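Local coordinates for axin interactor, dorsalization-associated protein (Danio rerio, PDB 2QZQ) that acts, as a whole protein of which this is the C-terminal C2 domain, as a ventralizing factor that binds axin, disrupts its homodimers and inhibits axin-mediated JNK activation, at residues Leu18-Ile23 / Val69-Gln74; Gly116-Glu121 / Leu146-His151. One frame throughout, in Å; residues are numbered along the deposited sequence.

Contact 1 (Leu18-Ile23 / Val69-Gln74)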
ATOM      1  N   LEU A  18       8.349  -4.038   1.300  1.00 21.81           N
ATOM      2  CA  LEU A  18       7.063  -4.626   0.924  1.00 21.25           C
ATOM      3  C   LEU A  18       6.997  -4.764  -0.576  1.00 21.36           C
ATOM      4  O   LEU A  18       7.065  -3.746  -1.301  1.00 22.18           O
ATOM      5  CB  LEU A  18       5.906  -3.767   1.430  1.00 21.32           C
ATOM      6  CG  LEU A  18       5.816  -3.608   2.944  1.00 21.86           C
ATOM      7  CD1 LEU A  18       4.815  -2.521   3.333  1.00 22.16           C
ATOM      8  CD2 LEU A  18       5.513  -4.941   3.607  1.00 22.19           C
ATOM      9  N   THR A  19       6.903  -6.007  -1.049  1.00 20.74           N
ATOM     10  CA  THR A  19       6.720  -6.267  -2.463  1.00 20.83           C
ATOM     11  C   THR A  19       5.232  -6.207  -2.728  1.00 19.46           C
ATOM     12  O   THR A  19       4.468  -6.959  -2.150  1.00 18.22           O
ATOM     13  CB  THR A  19       7.226  -7.683  -2.842  1.00 21.39           C
ATOM     14  OG1 THR A  19       8.597  -7.814  -2.441  1.00 23.08           O
ATOM     15  CG2 THR A  19       7.097  -7.947  -4.358  1.00 21.75           C
ATOM     16  N   ILE A  20       4.819  -5.312  -3.609  1.00 19.34           N
ATOM     17  CA  ILE A  20       3.419  -5.269  -3.995  1.00 18.41           C
ATOM     18  C   ILE A  20       3.336  -6.180  -5.189  1.00 19.45           C
ATOM     19  O   ILE A  20       3.872  -5.874  -6.274  1.00 19.39           O
ATOM     20  CB  ILE A  20       2.950  -3.837  -4.368  1.00 18.64           C
ATOM     21  CG1 ILE A  20       3.132  -2.861  -3.192  1.00 19.17           C
ATOM     22  CG2 ILE A  20       1.519  -3.862  -4.914  1.00 17.17           C
ATOM     23  CD1 ILE A  20       2.912  -1.385  -3.581  1.00 18.13           C
ATOM     24  N   GLU A  21       2.689  -7.324  -4.982  1.00 18.77           N
ATOM     25  CA  GLU A  21       2.609  -8.338  -6.018  1.00 19.60           C
ATOM     26  C   GLU A  21       1.495  -7.987  -6.973  1.00 18.51           C
ATOM     27  O   GLU A  21       1.728  -7.777  -8.148  1.00 18.07           O
ATOM     28  CB  GLU A  21       2.417  -9.729  -5.409  1.00 18.93           C
ATOM     29  CG  GLU A  21       3.591 -10.071  -4.468  1.00 21.05           C
ATOM     30  CD  GLU A  21       3.483 -11.434  -3.785  1.00 22.36           C
ATOM     31  OE1 GLU A  21       2.371 -11.978  -3.669  1.00 25.17           O
ATOM     32  OE2 GLU A  21       4.540 -11.947  -3.348  1.00 26.61           O
ATOM     33  N   LYS A  22       0.276  -7.922  -6.453  1.00 17.65           N
ATOM     34  CA  LYS A  22      -0.878  -7.660  -7.296  1.00 16.26           C
ATOM     35  C   LYS A  22      -2.019  -7.178  -6.414  1.00 15.95           C
ATOM     36  O   LYS A  22      -1.966  -7.331  -5.195  1.00 14.51           O
ATOM     37  CB  LYS A  22      -1.280  -8.911  -8.062  1.00 15.75           C
ATOM     38  CG  LYS A  22      -1.925  -9.996  -7.228  1.00 14.86           C
ATOM     39  CD  LYS A  22      -2.083 -11.275  -8.018  1.00 17.57           C
ATOM     40  CE  LYS A  22      -2.482 -12.416  -7.087  1.00 20.01           C
ATOM     41  NZ  LYS A  22      -2.767 -13.664  -7.839  1.00 22.14           N
ATOM     42  N   ILE A  23      -3.028  -6.587  -7.046  1.00 14.67           N
ATOM     43  CA  ILE A  23      -4.240  -6.211  -6.351  1.00 13.87           C
ATOM     44  C   ILE A  23      -5.443  -6.763  -7.109  1.00 14.82           C
ATOM     45  O   ILE A  23      -5.554  -6.601  -8.340  1.00 15.05           O
ATOM     46  CB  ILE A  23      -4.332  -4.670  -6.090  1.00 13.91           C
ATOM     47  CG1 ILE A  23      -5.568  -4.335  -5.220  1.00 11.53           C
ATOM     48  CG2 ILE A  23      -4.349  -3.864  -7.380  1.00 12.67           C
ATOM     49  CD1 ILE A  23      -5.650  -2.824  -4.857  1.00 12.19           C
ATOM     50  N   VAL A  69       6.512  -4.923  -7.621  1.00 23.18           N
ATOM     51  CA  VAL A  69       7.438  -3.856  -7.310  1.00 22.98           C
ATOM     52  C   VAL A  69       7.714  -3.800  -5.809  1.00 23.09           C
ATOM     53  O   VAL A  69       6.803  -3.993  -4.995  1.00 22.01           O
ATOM     54  CB  VAL A  69       6.915  -2.495  -7.840  1.00 22.89           C
ATOM     55  CG1 VAL A  69       5.675  -2.016  -7.053  1.00 23.15           C
ATOM     56  CG2 VAL A  69       8.028  -1.447  -7.837  1.00 23.64           C
ATOM     57  N   ASP A  70       8.976  -3.545  -5.447  1.00 23.21           N
ATOM     58  CA  ASP A  70       9.371  -3.406  -4.040  1.00 23.78           C
ATOM     59  C   ASP A  70       9.229  -1.973  -3.569  1.00 23.48           C
ATOM     60  O   ASP A  70       9.649  -1.034  -4.252  1.00 24.23           O
ATOM     61  CB  ASP A  70      10.825  -3.845  -3.812  1.00 24.01           C
ATOM     62  CG  ASP A  70      11.038  -5.326  -4.000  1.00 27.32           C
ATOM     63  OD1 ASP A  70      10.052  -6.112  -4.095  1.00 28.75           O
ATOM     64  OD2 ASP A  70      12.237  -5.708  -4.045  1.00 31.14           O
ATOM     65  N   VAL A  71       8.622  -1.799  -2.407  1.00 22.21           N
ATOM     66  CA  VAL A  71       8.561  -0.500  -1.770  1.00 22.17           C
ATOM     67  C   VAL A  71       9.382  -0.559  -0.475  1.00 22.53           C
ATOM     68  O   VAL A  71       9.144  -1.416   0.375  1.00 21.66           O
ATOM     69  CB  VAL A  71       7.089  -0.054  -1.494  1.00 22.22           C
ATOM     70  CG1 VAL A  71       7.042   1.295  -0.805  1.00 22.41           C
ATOM     71  CG2 VAL A  71       6.294  -0.015  -2.820  1.00 22.03           C
ATOM     72  N   GLU A  72      10.319   0.380  -0.334  1.00 22.23           N
ATOM     73  CA  GLU A  72      11.192   0.464   0.834  1.00 22.49           C
ATOM     74  C   GLU A  72      10.615   1.399   1.873  1.00 22.16           C
ATOM     75  O   GLU A  72      10.458   2.603   1.635  1.00 22.01           O
ATOM     76  CB  GLU A  72      12.625   0.903   0.422  1.00 22.38           C
ATOM     77  CG  GLU A  72      13.219   0.079  -0.753  1.00 23.63           C
ATOM     78  CD  GLU A  72      13.547  -1.379  -0.403  1.00 25.66           C
ATOM     79  OE1 GLU A  72      13.589  -1.752   0.799  1.00 25.28           O
ATOM     80  OE2 GLU A  72      13.777  -2.163  -1.342  1.00 26.21           O
ATOM     81  N   ILE A  73      10.287   0.841   3.037  1.00 21.37           N
ATOM     82  CA  ILE A  73       9.712   1.637   4.127  1.00 21.36           C
ATOM     83  C   ILE A  73      10.801   2.516   4.751  1.00 22.29           C
ATOM     84  O   ILE A  73      11.841   2.014   5.196  1.00 22.24           O
ATOM     85  CB  ILE A  73       8.999   0.720   5.160  1.00 21.15           C
ATOM     86  CG1 ILE A  73       7.820   0.022   4.479  1.00 22.29           C
ATOM     87  CG2 ILE A  73       8.484   1.514   6.372  1.00 19.71           C
ATOM     88  CD1 ILE A  73       6.808   0.996   3.860  1.00 24.34           C
ATOM     89  N   GLN A  74      10.544   3.822   4.770  1.00 22.51           N
ATOM     90  CA  GLN A  74      11.557   4.840   5.022  1.00 23.13           C
ATOM     91  C   GLN A  74      11.768   5.150   6.499  1.00 23.11           C
ATOM     92  O   GLN A  74      11.921   6.301   6.898  1.00 23.45           O
ATOM     93  CB  GLN A  74      11.214   6.110   4.239  1.00 23.48           C
ATOM     94  CG  GLN A  74      11.257   5.886   2.732  1.00 22.79           C
ATOM     95  CD  GLN A  74      12.665   5.604   2.237  1.00 23.58           C
ATOM     96  OE1 GLN A  74      13.570   6.422   2.440  1.00 27.10           O
ATOM     97  NE2 GLN A  74      12.858   4.471   1.584  1.00 20.12           N
TER

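Contact 2 (Gly116-Glu121 / Leu146-His151)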
ATOM      1  N   GLY A 116       7.123 -12.850   4.866  1.00 24.06           N
ATOM      2  CA  GLY A 116       6.318 -13.712   4.014  1.00 23.62           C
ATOM      3  C   GLY A 116       5.101 -13.058   3.383  1.00 22.62           C
ATOM      4  O   GLY A 116       4.908 -11.843   3.512  1.00 22.90           O
ATOM      5  N   PRO A 117       4.294 -13.866   2.675  1.00 22.39           N
ATOM      6  CA  PRO A 117       3.067 -13.407   2.023  1.00 21.42           C
ATOM      7  C   PRO A 117       1.996 -12.952   3.011  1.00 20.62           C
ATOM      8  O   PRO A 117       1.831 -13.525   4.090  1.00 19.35           O
ATOM      9  CB  PRO A 117       2.590 -14.643   1.263  1.00 21.91           C
ATOM     10  CG  PRO A 117       3.152 -15.801   2.044  1.00 22.31           C
ATOM     11  CD  PRO A 117       4.514 -15.308   2.441  1.00 21.84           C
ATOM     12  N   ILE A 118       1.291 -11.894   2.633  1.00 19.65           N
ATOM     13  CA  ILE A 118       0.099 -11.443   3.355  1.00 19.08           C
ATOM     14  C   ILE A 118      -0.933 -10.952   2.326  1.00 18.24           C
ATOM     15  O   ILE A 118      -0.559 -10.354   1.307  1.00 17.29           O
ATOM     16  CB  ILE A 118       0.438 -10.309   4.386  1.00 19.05           C
ATOM     17  CG1 ILE A 118      -0.797  -9.899   5.207  1.00 17.87           C
ATOM     18  CG2 ILE A 118       1.108  -9.096   3.708  1.00 18.35           C
ATOM     19  CD1 ILE A 118      -0.470  -8.888   6.274  1.00 19.73           C
ATOM     20  N   VAL A 119      -2.214 -11.239   2.573  1.00 17.63           N
ATOM     21  CA  VAL A 119      -3.279 -10.613   1.794  1.00 17.72           C
ATOM     22  C   VAL A 119      -4.052  -9.649   2.709  1.00 16.92           C
ATOM     23  O   VAL A 119      -4.258  -9.915   3.912  1.00 17.08           O
ATOM     24  CB  VAL A 119      -4.218 -11.652   1.057  1.00 18.61           C
ATOM     25  CG1 VAL A 119      -3.388 -12.600   0.145  1.00 20.64           C
ATOM     26  CG2 VAL A 119      -5.054 -12.442   2.038  1.00 18.23           C
ATOM     27  N   ILE A 120      -4.413  -8.499   2.164  1.00 15.59           N
ATOM     28  CA  ILE A 120      -5.074  -7.486   2.948  1.00 15.81           C
ATOM     29  C   ILE A 120      -6.296  -7.019   2.145  1.00 15.24           C
ATOM     30  O   ILE A 120      -6.208  -6.778   0.929  1.00 14.20           O
ATOM     31  CB  ILE A 120      -4.187  -6.247   3.199  1.00 15.35           C
ATOM     32  CG1 ILE A 120      -2.844  -6.613   3.852  1.00 15.03           C
ATOM     33  CG2 ILE A 120      -4.949  -5.229   4.067  1.00 17.21           C
ATOM     34  CD1 ILE A 120      -1.851  -5.445   3.888  1.00 18.09           C
ATOM     35  N   GLU A 121      -7.420  -6.899   2.855  1.00 14.37           N
ATOM     36  CA  GLU A 121      -8.692  -6.451   2.269  1.00 14.79           C
ATOM     37  C   GLU A 121      -8.706  -4.953   1.932  1.00 14.69           C
ATOM     38  O   GLU A 121      -7.967  -4.137   2.533  1.00 14.60           O
ATOM     39  CB  GLU A 121      -9.863  -6.799   3.218  1.00 14.87           C
ATOM     40  CG  GLU A 121      -9.993  -5.872   4.455  1.00 16.31           C
ATOM     41  CD  GLU A 121      -9.102  -6.276   5.637  1.00 19.22           C
ATOM     42  OE1 GLU A 121      -8.135  -7.042   5.455  1.00 15.21           O
ATOM     43  OE2 GLU A 121      -9.355  -5.783   6.757  1.00 16.68           O
ATOM     44  N   LEU A 146       0.761  -8.889  -0.854  1.00 15.47           N
ATOM     45  CA  LEU A 146       2.108  -8.397  -0.571  1.00 15.35           C
ATOM     46  C   LEU A 146       3.046  -9.522  -0.132  1.00 16.99           C
ATOM     47  O   LEU A 146       2.593 -10.594   0.312  1.00 15.72           O
ATOM     48  CB  LEU A 146       2.109  -7.338   0.550  1.00 16.86           C
ATOM     49  CG  LEU A 146       1.113  -6.172   0.507  1.00 17.50           C
ATOM     50  CD1 LEU A 146       1.161  -5.378   1.813  1.00 16.64           C
ATOM     51  CD2 LEU A 146       1.409  -5.306  -0.702  1.00 16.72           C
ATOM     52  N   ASN A 147       4.343  -9.262  -0.270  1.00 18.27           N
ATOM     53  CA  ASN A 147       5.382 -10.087   0.389  1.00 20.70           C
ATOM     54  C   ASN A 147       6.233  -9.175   1.243  1.00 21.33           C
ATOM     55  O   ASN A 147       6.699  -8.131   0.763  1.00 21.45           O
ATOM     56  CB  ASN A 147       6.240 -10.862  -0.627  1.00 21.04           C
ATOM     57  CG  ASN A 147       7.140 -11.907   0.038  1.00 22.43           C
ATOM     58  OD1 ASN A 147       6.682 -12.683   0.846  1.00 20.98           O
ATOM     59  ND2 ASN A 147       8.423 -11.902  -0.297  1.00 26.06           N
ATOM     60  N   GLN A 148       6.409  -9.545   2.520  1.00 21.73           N
ATOM     61  CA  GLN A 148       7.228  -8.762   3.452  1.00 22.40           C
ATOM     62  C   GLN A 148       8.604  -9.410   3.625  1.00 23.96           C
ATOM     63  O   GLN A 148       8.707 -10.628   3.794  1.00 23.37           O
ATOM     64  CB  GLN A 148       6.574  -8.640   4.842  1.00 22.00           C
ATOM     65  CG  GLN A 148       5.076  -8.397   4.836  1.00 20.28           C
ATOM     66  CD  GLN A 148       4.574  -7.903   6.171  1.00 20.71           C
ATOM     67  OE1 GLN A 148       5.202  -7.051   6.808  1.00 20.32           O
ATOM     68  NE2 GLN A 148       3.432  -8.434   6.611  1.00 19.34           N
ATOM     69  N   THR A 149       9.642  -8.586   3.550  1.00 25.11           N
ATOM     70  CA  THR A 149      11.010  -9.022   3.816  1.00 26.31           C
ATOM     71  C   THR A 149      11.588  -8.085   4.846  1.00 27.08           C
ATOM     72  O   THR A 149      11.593  -6.853   4.671  1.00 26.25           O
ATOM     73  CB  THR A 149      11.924  -8.980   2.572  1.00 26.27           C
ATOM     74  OG1 THR A 149      11.280  -9.624   1.473  1.00 26.33           O
ATOM     75  CG2 THR A 149      13.266  -9.683   2.869  1.00 27.08           C
ATOM     76  N   LEU A 150      12.113  -8.686   5.913  1.00 27.97           N
ATOM     77  CA  LEU A 150      12.724  -7.938   6.987  1.00 28.94           C
ATOM     78  C   LEU A 150      14.244  -8.079   6.884  1.00 29.54           C
ATOM     79  O   LEU A 150      14.776  -9.193   6.801  1.00 30.78           O
ATOM     80  CB  LEU A 150      12.156  -8.380   8.341  1.00 29.13           C
ATOM     81  CG  LEU A 150      10.752  -7.850   8.705  1.00 28.54           C
ATOM     82  CD1 LEU A 150       9.638  -8.512   7.907  1.00 29.74           C
ATOM     83  CD2 LEU A 150      10.491  -8.004  10.199  1.00 30.67           C
ATOM     84  N   HIS A 151      14.915  -6.938   6.811  1.00 29.43           N
ATOM     85  CA  HIS A 151      16.352  -6.885   6.584  1.00 30.24           C
ATOM     86  C   HIS A 151      17.099  -6.599   7.873  1.00 30.73           C
ATOM     87  O   HIS A 151      16.945  -5.527   8.481  1.00 29.56           O
ATOM     88  CB  HIS A 151      16.717  -5.847   5.514  1.00 29.54           C
ATOM     89  CG  HIS A 151      16.100  -6.122   4.181  1.00 28.80           C
ATOM     90  ND1 HIS A 151      16.393  -7.245   3.437  1.00 28.57           N
ATOM     91  CD2 HIS A 151      15.196  -5.415   3.457  1.00 29.06           C
ATOM     92  CE1 HIS A 151      15.699  -7.217   2.311  1.00 29.64           C
ATOM     93  NE2 HIS A 151      14.961  -6.119   2.303  1.00 28.18           N
TER
HETATM   94  O   HOH W   1       3.395 -11.362   6.187  1.00 22.65           O

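Contact 1 (Leu18-Ile23 / Val69-Gln74)
I20 and V71 meet on the inward face of an antiparallel strand pair, where CD1 of I20 lies 3.7 Å from CG2 of V71. In the isoleucine, chi1 (-59°) sets CG1 anti to the carbonyl carbon, and a nearly extended chi2 (170°) carries CD1 on to V71, whose side chain it crosses obliquely. L18, I20 and V71 are buried; V69, at the more open end of this face and touched by L3, packs CG1 near CB of I20. L18 brings CD1 to 4.1 Å from CD1 of I73. These branched, apolar side chains suit the inner face of a C2-type beta sandwich: L18 and I73 both also touch I86 of strand 85-94, and L18 reaches F88 there as well.

The other face is more open and polar. T19 and D70 form a non-hydrogen-bonded pair, their side chains side by side and pointing the same way. OG1 of T19 donates to OD1 of D70 at 2.8 Å, coming from above the carboxylate plane, 42° out of it. The methyl CG2 of T19 also rests 3.5 Å from OD1 of D70. A threonine fits here because one beta-branched side chain supplies both a strand-compatible shape and a donor; an alanine here would probably leave OD1 of D70 without this hydroxyl and the carboxylate freer to turn.

Backbone bonds frame this pair on both sides. V71 N donates to L18 O at 2.7 Å, and L18 N returns the bond to V71 O; I20 N reaches V69 O at 2.8 Å, and V69 N reaches I20 O at 3.1 Å. Beyond I20 a classic beta bulge sets E21 and K22 both opposite H145 of strand 144-151. These four backbone bonds join the strands and the apolar face fixes them against strand 85-94, whereas the single T19-D70 bond, on the more open side, probably adds less.

Contact 2 (Gly116-Glu121 / Leu146-His151)
G116 and Q148 exchange two backbone hydrogen bonds: G116 N donates to Q148 O at 2.9 Å, and Q148 N donates to G116 O at 2.9 Å. A water lies 3.1 Å from G116 O and can donate to it; it also accepts a weak bond from NE2 of Q148. A glutamine suits this buried spot because its amide is met there: NE2 has its stronger partner in E112 O, while OE1 takes a weak bond from K114 N.

Glycine suits position 116 because its phi of 102° would jam a CB against the preceding carbonyl oxygen. P117 follows in a non-hydrogen-bonded pair with N147, where a proline's lack of an N-H costs no bond to strand 144-151. This is the antiparallel pairing of strands 116-124 and 144-151 in the C2-type sandwich. I118 and L146 form the next hydrogen-bonded pair, I118 N giving to L146 O and L146 N to I118 O.

Their side chains lie alongside each other. I118 holds CG1 anti to the backbone N (chi1 -176°), which puts its second branch, CG2, between N and the carbonyl carbon, 3.8 Å from CB of L146 and also against NE2 of Q148. Farther along, CD1 of I120 packs 3.7 Å from CD1 of L146.

Contacts 1 and 2 belong to one antiparallel sheet, their centres about 9 Å apart. Strands 15-24 and 144-151 are neighbours in it, so the strand order runs 116-124, 144-151, 15-24, 64-72 across both contacts. They meet directly where T19 N lies 2.8 Å from N147 O, a probable hydrogen bond, and where CD2 of L18 packs 3.7 Å from CG of Q148. On the other face, OE2 of E21 approaches CB of N147 at 3.4 Å. Segment 18-23 lies in the region thought, by similarity, to bind axin, whereas its partner 69-74 and both segments of contact 2 do not, though all four belong to the same C2 domain.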